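Local coordinates for protein insect group II chitinase (Ostrinia furnacalis, PDB 5Y2A) that probably cleaves the beta-1,4 linkages of chitin, acting as an insect group II chitinase of glycoside hydrolase family 18, at residues G269-A272 with A278-F281; P265-G270 with H312-V317; W14-N19 with S344-D349; E286-V291 with K353-G358. All coordinates share one frame; numbering follows the deposited sequence.

How the interactions relate
Interactions 1 and 2 lie within the region inserted between barrel strands 241-254 and 339-343; interaction 4 ties that region's helix 284-292 to the loop after strand 339-343, and interaction 3 joins loops at the mouth of the barrel, on the side where family 18 enzymes have their substrate cleft. Interactions 1 and 2 share Gly-269 and Gly-270; their centres lie 9 Å apart, and Glu-271 N probably bonds Gln-315 OE1 at 2.8 Å. Phe-281 CZ packs 3.5 Å from Leu-347 CD1, linking interaction 1 to interaction 3. Asp-349 OD2, 2.8 Å from Cys-355 N, connects interaction 3 to interaction 4. The glycan-contacting residues Tyr-212, Asn-225 and Asn-229 belong to none of these segments.

Interaction 1. Residues G269-A272 with A278-F281; sequences GGEA and ARGF
Arg-279 reaches along the backbone of Gly-269 and Gly-270, and hydrogen bonds form the first group of contacts. Its NH2 donates to Gly-269 O at 2.9 Å, a bent bond (131° at the hydrogen) whose acceptor lies clear of the guanidinium plane; the same oxygen also accepts from Ser-253 OG. The bend at chi3 (66°) turns the guanidinium so that Gly-270 O lies over one face, near its rim. That carbonyl accepts from Gly-280 N at 3.3 Å and takes a CA-H...O contact from Arg-279. The ionic part is weaker: Arg-279 NH1 and Glu-271 OE2 are 3.3 Å apart, the planes of the two groups nearly perpendicular, and Glu-271 has its stronger partner in Lys-90 of the second subunit. Water adds two bridges. One molecule accepts from Arg-279 NE at 2.9 Å and, weakly, from Gly-269 N; the other lies between Glu-271 O and Phe-281 O. Packing includes Ala-272 CB, 3.6 Å from Ala-278 N, Arg-279 CG beside that methyl, and two glycines, Gly-269 CA and Gly-280 CA being 4.0 Å apart. Gly-280 is the third residue of a type II turn and has positive phi. A leucine at Arg-279 would probably leave Gly-269 O with one donor fewer and Glu-271 without this weak ionic partner. Chiefly, then, a cationic side chain grips one backbone carbonyl, lies against a second and, through Glu-271, brings the loop to the subunit interface.

Interaction 2. Residues P265-G270 with H312-V317; sequences PTYAGG and HDDQWV
Tyr-267 and Asp-314 make the tight half of this contact: the phenol OH donates to Asp-314 OD2 across 2.6 Å, a short bond. OD2 lies at the edge of the ring, in its plane, and is met on its syn side, although the donor stands 33° out of the carboxylate plane. Asp-314 CG sits between backbone N and carbonyl carbon (chi1 68°), which aims the carboxylate across the gap at the tyrosine. The other oxygen is held too: Gln-315 NE2 reaches Asp-314 OD1 at 2.9 Å from above the carboxylate, and Lys-44 of the second subunit forms a salt bridge with OD1. Gln-315, bent at chi2, folds its amide back so that OE1 lies against Gly-270, 3.3 Å from its CA; a CB on Gly-270 would point at that oxygen. The amide is engaged at both ends, OE1 taking the hydrogen bond of Glu-271 N and NE2 also reaching Ser-253 OG. The looser side is the turn itself. Asp-313 is exposed and touches nothing of 265-270; its OD2 takes a weak bond from Asp-314 N and makes a long, weak ion pair with Lys-44 of the second subunit. There the chain reverses through a type II' turn, His-312 and Gln-315 exchanging both backbone hydrogen bonds. This is a two-residue beta hairpin, strands 309-312 and 315-318, within what is probably the chitinase insertion domain that many family 18 enzymes carry between the last two barrel strands.

Interaction 3. Residues W14-N19 with S344-D349; sequences WYRPDN and SLDLDD
Arg-16, which follows an inverse gamma turn centred on Tyr-15, faces Asp-346, one of three residues (345-347) with helical backbone angles but without regular helix bonds, shortly after the cis peptide that precedes Ser-344. The two side chains cross at about a right angle. Arg-16 NH1 donates to Asp-346 OD2 at 2.7 Å, a charged pair with 151° at the hydrogen. OD2 is met on its anti side and lies near the guanidinium edge; NH1 alone bonds it, and with the planes 53° apart this is a single bond and not a flat two-bond fork. The second guanidinium nitrogen is joined through water: a molecule 2.8 Å from Arg-16 NH2 passes its own hydrogen to Asp-346 OD2. Another links NH1 to Asp-346 O. The two loops leave neighbouring parallel strands, 4-10 and 339-343, at their C-terminal ends, so the bridge spans the seam where the first and last strands close the TIM barrel. Asp-346 is fixed from its other oxygen, OD1, which accepts from Ser-344 OG at 2.7 Å and from Thr-10 OG1. Replacing Asp-346 by an alanine would probably strand the buried Arg-16 without its countercharge and take an acceptor from both the Ser-344 and Thr-10 hydroxyls. A Leu-347 methyl, CD2, packs 3.7 Å from Arg-16 NH1, while the leucine also packs on Phe-247 and Tyr-248 of strand 241-254.

Interaction 4. Residues E286-V291 with K353-G358; sequences EICERV and KYCGCG
A disulfide bridge between Cys-288 and Cys-355 ties helix 284-292, part of the region inserted between the last two strands of the TIM barrel, to the loop joining strand 339-343 to helix 361-371. The SG atoms are 2.0 Å apart and the C-S-S-C torsion of 97° is near the relaxed right angle; its positive sign makes the bridge right-handed. Each SG stands beside its own backbone N, trans to the carbonyl carbon, and this brings the sulfurs together while the CA atoms stay 5.2 Å apart. Around the bridge the packing is modest. Cys-288 CB lies 3.6 Å from Tyr-354 O and 4.2 Å from Tyr-354 CB, and Leu-381 touches Cys-288 from the C-terminal tail. That tail is fastened to the same loop by a second disulfide, Cys-357 to Cys-379. The next residue, Glu-289, extended beyond CG, runs at a slant to the Tyr-354 side chain, and OE1 comes to the ring edge, in its plane, 3.6 Å from CE2; no hydrogen bond joins the two residues. The tyrosine is steadied by other partners: Asp-349 OD2 accepts from its backbone N, and its OH makes a weak bond to Glu-275. On the helix, Glu-286 O accepts twice, from opposite faces of its carbonyl plane: Arg-290 N bonds it at 3.2 Å as the regular helix link, and Arg-290 NH1 folds back to it at 3.1 Å.

Interaction 1. Residues G269-A272 with A278-F281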
loop_
_atom_site.group_PDB
_atom_site.type_symbol
_atom_site.label_atom_id
_atom_site.label_comp_id
_atom_site.label_asym_id
_atom_site.label_seq_id
_atom_site.Cartn_x
_atom_site.Cartn_y
_atom_site.Cartn_z
ATOM N N GLY A 269 2.710 -10.531 -4.818
ATOM C CA GLY A 269 3.842 -10.360 -3.936
ATOM C C GLY A 269 3.861 -11.460 -2.889
ATOM O O GLY A 269 2.892 -12.192 -2.688
ATOM N N GLY A 270 4.994 -11.592 -2.215
ATOM C CA GLY A 270 5.089 -12.549 -1.129
ATOM C C GLY A 270 4.239 -12.159 0.068
ATOM O O GLY A 270 3.822 -11.014 0.218
ATOM N N GLU A 271 3.946 -13.152 0.914
ATOM C CA GLU A 271 3.346 -12.896 2.222
ATOM C C GLU A 271 4.126 -11.817 2.966
ATOM O O GLU A 271 5.359 -11.776 2.916
ATOM C CB GLU A 271 3.340 -14.181 3.064
ATOM C CG GLU A 271 2.419 -15.299 2.592
ATOM C CD GLU A 271 0.948 -14.972 2.817
ATOM O OE1 GLU A 271 0.624 -14.439 3.898
ATOM O OE2 GLU A 271 0.125 -15.245 1.926
ATOM N N ALA A 272 3.398 -10.941 3.656
ATOM C CA ALA A 272 4.035 -9.839 4.368
ATOM C C ALA A 272 4.845 -10.349 5.555
ATOM O O ALA A 272 4.500 -11.350 6.184
ATOM C CB ALA A 272 2.986 -8.842 4.858
ATOM N N ALA A 278 4.267 -5.518 4.597
ATOM C CA ALA A 278 4.009 -5.039 3.243
ATOM C C ALA A 278 4.265 -6.182 2.276
ATOM O O ALA A 278 5.422 -6.554 2.058
ATOM C CB ALA A 278 4.888 -3.830 2.915
ATOM N N ARG A 279 3.203 -6.701 1.661
ATOM C CA ARG A 279 3.381 -7.786 0.709
ATOM C C ARG A 279 4.295 -7.329 -0.423
ATOM O O ARG A 279 4.202 -6.197 -0.901
ATOM C CB ARG A 279 2.030 -8.235 0.144
ATOM C CG ARG A 279 1.060 -8.897 1.147
ATOM C CD ARG A 279 -0.175 -9.372 0.387
ATOM N NE ARG A 279 0.185 -10.447 -0.537
ATOM C CZ ARG A 279 0.040 -11.744 -0.285
ATOM N NH1 ARG A 279 -0.535 -12.148 0.840
ATOM N NH2 ARG A 279 0.427 -12.638 -1.183
ATOM N N GLY A 280 5.178 -8.222 -0.859
ATOM C CA GLY A 280 6.171 -7.909 -1.870
ATOM C C GLY A 280 7.504 -7.440 -1.331
ATOM O O GLY A 280 8.443 -7.273 -2.116
ATOM N N PHE A 281 7.642 -7.322 -0.010
ATOM C CA PHE A 281 8.777 -6.666 0.617
ATOM C C PHE A 281 9.138 -7.435 1.881
ATOM O O PHE A 281 8.250 -7.836 2.638
ATOM C CB PHE A 281 8.405 -5.200 0.928
ATOM C CG PHE A 281 9.474 -4.417 1.625
ATOM C CD1 PHE A 281 9.615 -4.471 3.005
ATOM C CD2 PHE A 281 10.304 -3.572 0.903
ATOM C CE1 PHE A 281 10.589 -3.731 3.648
ATOM C CE2 PHE A 281 11.282 -2.825 1.544
ATOM C CZ PHE A 281 11.422 -2.905 2.916
HETATM O O HOH W 1 0.562 -9.222 -3.143
HETATM O O HOH W 2 6.713 -9.788 1.502
#

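Interaction 2. Residues P265-G270 with H312-V317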
loop_
_atom_site.group_PDB
_atom_site.type_symbol
_atom_site.label_atom_id
_atom_site.label_comp_id
_atom_site.label_asym_id
_atom_site.label_seq_id
_atom_site.Cartn_x
_atom_site.Cartn_y
_atom_site.Cartn_z
ATOM N N PRO A 265 6.954 -17.708 -13.363
ATOM C CA PRO A 265 5.778 -16.832 -13.275
ATOM C C PRO A 265 5.239 -16.725 -11.855
ATOM O O PRO A 265 5.233 -17.693 -11.092
ATOM C CB PRO A 265 4.762 -17.510 -14.207
ATOM C CG PRO A 265 5.604 -18.280 -15.161
ATOM C CD PRO A 265 6.760 -18.783 -14.350
ATOM N N THR A 266 4.774 -15.529 -11.511
ATOM C CA THR A 266 4.260 -15.243 -10.183
ATOM C C THR A 266 2.863 -14.654 -10.295
ATOM O O THR A 266 2.476 -14.111 -11.333
ATOM C CB THR A 266 5.178 -14.276 -9.422
ATOM O OG1 THR A 266 5.309 -13.065 -10.168
ATOM C CG2 THR A 266 6.555 -14.903 -9.235
ATOM N N TYR A 267 2.105 -14.766 -9.204
ATOM C CA TYR A 267 0.739 -14.274 -9.164
ATOM C C TYR A 267 0.497 -13.187 -8.124
ATOM O O TYR A 267 -0.587 -12.591 -8.123
ATOM C CB TYR A 267 -0.235 -15.439 -8.914
ATOM C CG TYR A 267 -0.077 -16.101 -7.560
ATOM C CD1 TYR A 267 -0.762 -15.626 -6.449
ATOM C CD2 TYR A 267 0.753 -17.202 -7.394
ATOM C CE1 TYR A 267 -0.622 -16.218 -5.215
ATOM C CE2 TYR A 267 0.894 -17.812 -6.153
ATOM C CZ TYR A 267 0.201 -17.315 -5.070
ATOM O OH TYR A 267 0.339 -17.907 -3.828
ATOM N N ALA A 268 1.460 -12.909 -7.248
ATOM C CA ALA A 268 1.291 -11.892 -6.217
ATOM C C ALA A 268 2.656 -11.586 -5.618
ATOM O O ALA A 268 3.638 -12.279 -5.882
ATOM C CB ALA A 268 0.321 -12.357 -5.127
ATOM N N GLY A 269 2.710 -10.531 -4.818
ATOM C CA GLY A 269 3.842 -10.360 -3.936
ATOM C C GLY A 269 3.861 -11.460 -2.889
ATOM O O GLY A 269 2.892 -12.192 -2.688
ATOM N N GLY A 270 4.994 -11.592 -2.215
ATOM C CA GLY A 270 5.089 -12.549 -1.129
ATOM C C GLY A 270 4.239 -12.159 0.068
ATOM O O GLY A 270 3.822 -11.014 0.218
ATOM N N HIS A 312 10.590 -20.988 -0.053
ATOM C CA HIS A 312 9.823 -21.876 0.801
ATOM C C HIS A 312 8.417 -21.947 0.236
ATOM O O HIS A 312 7.783 -20.910 0.031
ATOM C CB HIS A 312 9.788 -21.372 2.252
ATOM C CG HIS A 312 9.045 -22.268 3.188
ATOM N ND1 HIS A 312 9.597 -23.405 3.741
ATOM C CD2 HIS A 312 7.778 -22.192 3.665
ATOM C CE1 HIS A 312 8.707 -23.988 4.526
ATOM N NE2 HIS A 312 7.593 -23.274 4.495
ATOM N N ASP A 313 7.925 -23.173 0.010
ATOM C CA ASP A 313 6.637 -23.409 -0.659
ATOM C C ASP A 313 6.641 -22.564 -1.936
ATOM O O ASP A 313 7.622 -22.625 -2.692
ATOM C CB ASP A 313 5.498 -23.136 0.303
ATOM C CG ASP A 313 4.157 -23.545 -0.262
ATOM O OD1 ASP A 313 3.846 -24.753 -0.282
ATOM O OD2 ASP A 313 3.434 -22.656 -0.756
ATOM N N ASP A 314 5.614 -21.738 -2.192
ATOM C CA ASP A 314 5.591 -20.883 -3.356
ATOM C C ASP A 314 6.125 -19.474 -3.077
ATOM O O ASP A 314 5.932 -18.568 -3.902
ATOM C CB ASP A 314 4.169 -20.817 -3.964
ATOM C CG ASP A 314 3.165 -20.091 -3.074
ATOM O OD1 ASP A 314 3.487 -19.681 -1.940
ATOM O OD2 ASP A 314 2.011 -19.931 -3.520
ATOM N N GLN A 315 6.825 -19.296 -1.959
ATOM C CA GLN A 315 7.387 -17.989 -1.607
ATOM C C GLN A 315 8.818 -17.888 -2.124
ATOM O O GLN A 315 9.556 -18.879 -2.147
ATOM C CB GLN A 315 7.366 -17.779 -0.095
ATOM C CG GLN A 315 5.973 -17.772 0.527
ATOM C CD GLN A 315 5.099 -16.681 -0.056
ATOM O OE1 GLN A 315 5.282 -15.498 0.240
ATOM N NE2 GLN A 315 4.160 -17.067 -0.912
ATOM N N TRP A 316 9.212 -16.676 -2.499
ATOM C CA TRP A 316 10.449 -16.442 -3.242
ATOM C C TRP A 316 10.871 -15.000 -3.003
ATOM O O TRP A 316 10.097 -14.086 -3.292
ATOM C CB TRP A 316 10.194 -16.700 -4.726
ATOM C CG TRP A 316 11.380 -16.900 -5.631
ATOM C CD1 TRP A 316 11.807 -18.083 -6.159
ATOM C CD2 TRP A 316 12.229 -15.882 -6.186
ATOM N NE1 TRP A 316 12.888 -17.870 -6.985
ATOM C CE2 TRP A 316 13.167 -16.529 -7.018
ATOM C CE3 TRP A 316 12.297 -14.486 -6.047
ATOM C CZ2 TRP A 316 14.170 -15.833 -7.703
ATOM C CZ3 TRP A 316 13.283 -13.795 -6.733
ATOM C CH2 TRP A 316 14.213 -14.469 -7.551
ATOM N N VAL A 317 12.077 -14.781 -2.480
ATOM C CA VAL A 317 12.542 -13.425 -2.200
ATOM C C VAL A 317 14.003 -13.307 -2.618
ATOM O O VAL A 317 14.831 -14.146 -2.251
ATOM C CB VAL A 317 12.355 -13.042 -0.716
ATOM C CG1 VAL A 317 13.111 -13.997 0.220
ATOM C CG2 VAL A 317 12.750 -11.577 -0.463
#

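Interaction 3. Residues W14-N19 with S344-D349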
loop_
_atom_site.group_PDB
_atom_site.type_symbol
_atom_site.label_atom_id
_atom_site.label_comp_id
_atom_site.label_asym_id
_atom_site.label_seq_id
_atom_site.Cartn_x
_atom_site.Cartn_y
_atom_site.Cartn_z
ATOM N N TRP A 14 9.579 4.016 12.982
ATOM C CA TRP A 14 9.098 4.038 14.358
ATOM C C TRP A 14 7.765 3.304 14.499
ATOM O O TRP A 14 7.478 2.733 15.559
ATOM C CB TRP A 14 8.978 5.493 14.815
ATOM C CG TRP A 14 8.700 5.672 16.273
ATOM C CD1 TRP A 14 9.620 5.781 17.278
ATOM C CD2 TRP A 14 7.414 5.794 16.891
ATOM N NE1 TRP A 14 8.983 5.949 18.483
ATOM C CE2 TRP A 14 7.629 5.961 18.273
ATOM C CE3 TRP A 14 6.102 5.769 16.410
ATOM C CZ2 TRP A 14 6.578 6.100 19.180
ATOM C CZ3 TRP A 14 5.062 5.909 17.310
ATOM C CH2 TRP A 14 5.306 6.073 18.679
ATOM N N TYR A 15 6.946 3.308 13.446
ATOM C CA TYR A 15 5.600 2.725 13.475
ATOM C C TYR A 15 5.657 1.237 13.125
ATOM O O TYR A 15 5.030 0.759 12.186
ATOM C CB TYR A 15 4.679 3.472 12.516
ATOM C CG TYR A 15 4.551 4.955 12.785
ATOM C CD1 TYR A 15 3.809 5.419 13.858
ATOM C CD2 TYR A 15 5.133 5.891 11.942
ATOM C CE1 TYR A 15 3.674 6.763 14.111
ATOM C CE2 TYR A 15 4.998 7.252 12.185
ATOM C CZ TYR A 15 4.266 7.676 13.279
ATOM O OH TYR A 15 4.110 9.013 13.550
ATOM N N ARG A 16 6.452 0.511 13.894
ATOM C CA ARG A 16 6.772 -0.875 13.602
ATOM C C ARG A 16 6.738 -1.678 14.887
ATOM O O ARG A 16 7.059 -1.143 15.956
ATOM C CB ARG A 16 8.165 -0.993 12.971
ATOM C CG ARG A 16 8.196 -1.745 11.677
ATOM C CD ARG A 16 9.484 -1.483 10.934
ATOM N NE ARG A 16 9.240 -0.684 9.744
ATOM C CZ ARG A 16 10.181 -0.325 8.883
ATOM N NH1 ARG A 16 11.435 -0.707 9.079
ATOM N NH2 ARG A 16 9.867 0.410 7.825
ATOM N N PRO A 17 6.399 -2.972 14.816
ATOM C CA PRO A 17 6.361 -3.775 16.043
ATOM C C PRO A 17 7.733 -3.739 16.698
ATOM O O PRO A 17 8.757 -3.606 16.023
ATOM C CB PRO A 17 6.003 -5.181 15.543
ATOM C CG PRO A 17 5.289 -4.950 14.239
ATOM C CD PRO A 17 5.909 -3.718 13.641
ATOM N N ASP A 18 7.736 -3.845 18.030
ATOM C CA ASP A 18 8.926 -3.521 18.821
ATOM C C ASP A 18 10.218 -4.104 18.265
ATOM O O ASP A 18 11.252 -3.428 18.270
ATOM C CB ASP A 18 8.739 -3.955 20.274
ATOM C CG ASP A 18 7.815 -3.028 21.041
ATOM O OD1 ASP A 18 7.641 -1.869 20.600
ATOM O OD2 ASP A 18 7.279 -3.448 22.090
ATOM N N ASN A 19 10.190 -5.334 17.761
ATOM C CA ASN A 19 11.453 -5.917 17.319
ATOM C C ASN A 19 12.010 -5.213 16.080
ATOM O O ASN A 19 13.225 -5.219 15.856
ATOM C CB ASN A 19 11.244 -7.401 17.022
ATOM C CG ASN A 19 10.827 -8.195 18.248
ATOM O OD1 ASN A 19 11.164 -7.842 19.379
ATOM N ND2 ASN A 19 10.095 -9.280 18.026
ATOM N N SER A 344 17.658 0.573 3.745
ATOM C CA SER A 344 17.864 1.744 4.602
ATOM C C SER A 344 18.311 1.200 5.959
ATOM O O SER A 344 18.254 -0.012 6.170
ATOM C CB SER A 344 16.582 2.576 4.734
ATOM O OG SER A 344 15.558 1.834 5.389
ATOM N N LEU A 345 18.749 2.083 6.866
ATOM C CA LEU A 345 19.331 1.657 8.143
ATOM C C LEU A 345 18.468 0.633 8.871
ATOM O O LEU A 345 18.981 -0.333 9.447
ATOM C CB LEU A 345 19.536 2.868 9.053
ATOM C CG LEU A 345 20.620 3.861 8.666
ATOM C CD1 LEU A 345 20.680 5.005 9.661
ATOM C CD2 LEU A 345 21.922 3.127 8.652
ATOM N N ASP A 346 17.157 0.853 8.885
ATOM C CA ASP A 346 16.234 0.073 9.699
ATOM C C ASP A 346 15.926 -1.305 9.128
ATOM O O ASP A 346 15.256 -2.096 9.804
ATOM C CB ASP A 346 14.927 0.842 9.829
ATOM C CG ASP A 346 14.408 1.284 8.482
ATOM O OD1 ASP A 346 14.932 2.274 7.930
ATOM O OD2 ASP A 346 13.505 0.606 7.954
ATOM N N LEU A 347 16.348 -1.601 7.897
ATOM C CA LEU A 347 16.052 -2.892 7.291
ATOM C C LEU A 347 17.209 -3.870 7.395
ATOM O O LEU A 347 16.996 -5.078 7.235
ATOM C CB LEU A 347 15.653 -2.709 5.821
ATOM C CG LEU A 347 14.477 -1.735 5.651
ATOM C CD1 LEU A 347 14.300 -1.345 4.180
ATOM C CD2 LEU A 347 13.175 -2.318 6.232
ATOM N N ASP A 348 18.417 -3.366 7.651
ATOM C CA ASP A 348 19.545 -4.167 8.108
ATOM C C ASP A 348 19.159 -4.884 9.398
ATOM O O ASP A 348 18.190 -4.526 10.066
ATOM C CB ASP A 348 20.748 -3.244 8.353
ATOM C CG ASP A 348 22.104 -3.953 8.302
ATOM O OD1 ASP A 348 22.185 -5.193 8.192
ATOM O OD2 ASP A 348 23.116 -3.228 8.390
ATOM N N ASP A 349 19.939 -5.899 9.769
ATOM C CA ASP A 349 19.752 -6.532 11.077
ATOM C C ASP A 349 20.415 -5.650 12.137
ATOM O O ASP A 349 21.432 -5.997 12.742
ATOM C CB ASP A 349 20.315 -7.947 11.090
ATOM C CG ASP A 349 19.971 -8.701 12.367
ATOM O OD1 ASP A 349 18.959 -8.350 13.009
ATOM O OD2 ASP A 349 20.699 -9.651 12.727
HETATM O O HOH W 3 12.855 -2.266 11.008
HETATM O O HOH W 4 11.723 1.705 6.210
#

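Interaction 4. Residues E286-V291 with K353-G358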
loop_
_atom_site.group_PDB
_atom_site.type_symbol
_atom_site.label_atom_id
_atom_site.label_comp_id
_atom_site.label_asym_id
_atom_site.label_seq_id
_atom_site.Cartn_x
_atom_site.Cartn_y
_atom_site.Cartn_z
ATOM N N GLU A 286 14.109 -9.986 8.358
ATOM C CA GLU A 286 13.005 -10.922 8.151
ATOM C C GLU A 286 13.435 -12.087 7.263
ATOM O O GLU A 286 12.970 -13.220 7.436
ATOM C CB GLU A 286 11.802 -10.190 7.545
ATOM C CG GLU A 286 11.106 -9.252 8.529
ATOM C CD GLU A 286 10.054 -8.360 7.878
ATOM O OE1 GLU A 286 10.267 -7.884 6.739
ATOM O OE2 GLU A 286 9.011 -8.117 8.522
ATOM N N ILE A 287 14.315 -11.827 6.303
ATOM C CA ILE A 287 14.841 -12.908 5.474
ATOM C C ILE A 287 15.727 -13.829 6.304
ATOM O O ILE A 287 15.703 -15.055 6.138
ATOM C CB ILE A 287 15.589 -12.318 4.268
ATOM C CG1 ILE A 287 14.616 -11.555 3.365
ATOM C CG2 ILE A 287 16.318 -13.403 3.488
ATOM C CD1 ILE A 287 15.314 -10.693 2.349
ATOM N N CYS A 288 16.524 -13.256 7.209
ATOM C CA CYS A 288 17.359 -14.064 8.094
ATOM C C CYS A 288 16.509 -15.003 8.936
ATOM O O CYS A 288 16.820 -16.193 9.067
ATOM C CB CYS A 288 18.197 -13.157 8.997
ATOM S SG CYS A 288 19.656 -12.481 8.199
ATOM N N GLU A 289 15.437 -14.481 9.531
ATOM C CA GLU A 289 14.557 -15.334 10.323
ATOM C C GLU A 289 14.019 -16.488 9.489
ATOM O O GLU A 289 13.938 -17.625 9.964
ATOM C CB GLU A 289 13.403 -14.518 10.905
ATOM C CG GLU A 289 12.449 -15.367 11.737
ATOM C CD GLU A 289 11.302 -14.571 12.313
ATOM O OE1 GLU A 289 11.336 -13.325 12.223
ATOM O OE2 GLU A 289 10.365 -15.192 12.859
ATOM N N ARG A 290 13.642 -16.213 8.239
ATOM C CA ARG A 290 13.106 -17.268 7.386
ATOM C C ARG A 290 14.154 -18.337 7.096
ATOM O O ARG A 290 13.857 -19.537 7.142
ATOM C CB ARG A 290 12.563 -16.657 6.098
ATOM C CG ARG A 290 11.248 -15.941 6.343
ATOM C CD ARG A 290 10.913 -14.889 5.310
ATOM N NE ARG A 290 9.516 -14.486 5.485
ATOM C CZ ARG A 290 9.065 -13.780 6.519
ATOM N NH1 ARG A 290 9.898 -13.362 7.476
ATOM N NH2 ARG A 290 7.772 -13.486 6.594
ATOM N N VAL A 291 15.386 -17.928 6.803
ATOM C CA VAL A 291 16.443 -18.903 6.547
ATOM C C VAL A 291 16.827 -19.632 7.828
ATOM O O VAL A 291 16.931 -20.864 7.850
ATOM C CB VAL A 291 17.663 -18.222 5.903
ATOM C CG1 VAL A 291 18.841 -19.196 5.827
ATOM C CG2 VAL A 291 17.313 -17.719 4.517
ATOM N N LYS A 353 19.905 -9.433 16.264
ATOM C CA LYS A 353 19.197 -10.562 16.859
ATOM C C LYS A 353 18.706 -11.586 15.843
ATOM O O LYS A 353 18.349 -12.702 16.239
ATOM C CB LYS A 353 17.997 -10.064 17.674
ATOM C CG LYS A 353 18.345 -9.208 18.891
ATOM C CD LYS A 353 17.073 -8.760 19.609
ATOM C CE LYS A 353 17.363 -8.168 20.981
ATOM N NZ LYS A 353 18.090 -6.874 20.904
ATOM N N TYR A 354 18.646 -11.241 14.558
ATOM C CA TYR A 354 18.027 -12.117 13.564
ATOM C C TYR A 354 19.028 -12.935 12.763
ATOM O O TYR A 354 18.753 -14.093 12.435
ATOM C CB TYR A 354 17.175 -11.297 12.590
ATOM C CG TYR A 354 15.914 -10.727 13.188
ATOM C CD1 TYR A 354 15.950 -9.567 13.951
ATOM C CD2 TYR A 354 14.684 -11.344 12.988
ATOM C CE1 TYR A 354 14.798 -9.039 14.501
ATOM C CE2 TYR A 354 13.524 -10.819 13.526
ATOM C CZ TYR A 354 13.589 -9.670 14.285
ATOM O OH TYR A 354 12.441 -9.150 14.826
ATOM N N CYS A 355 20.168 -12.354 12.403
ATOM C CA CYS A 355 21.123 -13.026 11.534
ATOM C C CYS A 355 22.298 -13.652 12.275
ATOM O O CYS A 355 23.009 -14.468 11.684
ATOM C CB CYS A 355 21.647 -12.056 10.466
ATOM S SG CYS A 355 20.344 -11.149 9.565
ATOM N N GLY A 356 22.526 -13.293 13.534
ATOM C CA GLY A 356 23.660 -13.839 14.258
ATOM C C GLY A 356 25.003 -13.409 13.714
ATOM O O GLY A 356 25.992 -14.130 13.881
ATOM N N CYS A 357 25.058 -12.235 13.086
ATOM C CA CYS A 357 26.245 -11.720 12.416
ATOM C C CYS A 357 26.710 -10.401 13.025
ATOM O O CYS A 357 27.409 -9.624 12.367
ATOM C CB CYS A 357 25.955 -11.545 10.922
ATOM S SG CYS A 357 27.395 -11.265 9.882
ATOM N N GLY A 358 26.332 -10.124 14.267
ATOM C CA GLY A 358 26.599 -8.836 14.867
ATOM C C GLY A 358 25.566 -7.807 14.446
ATOM O O GLY A 358 24.713 -8.042 13.589
#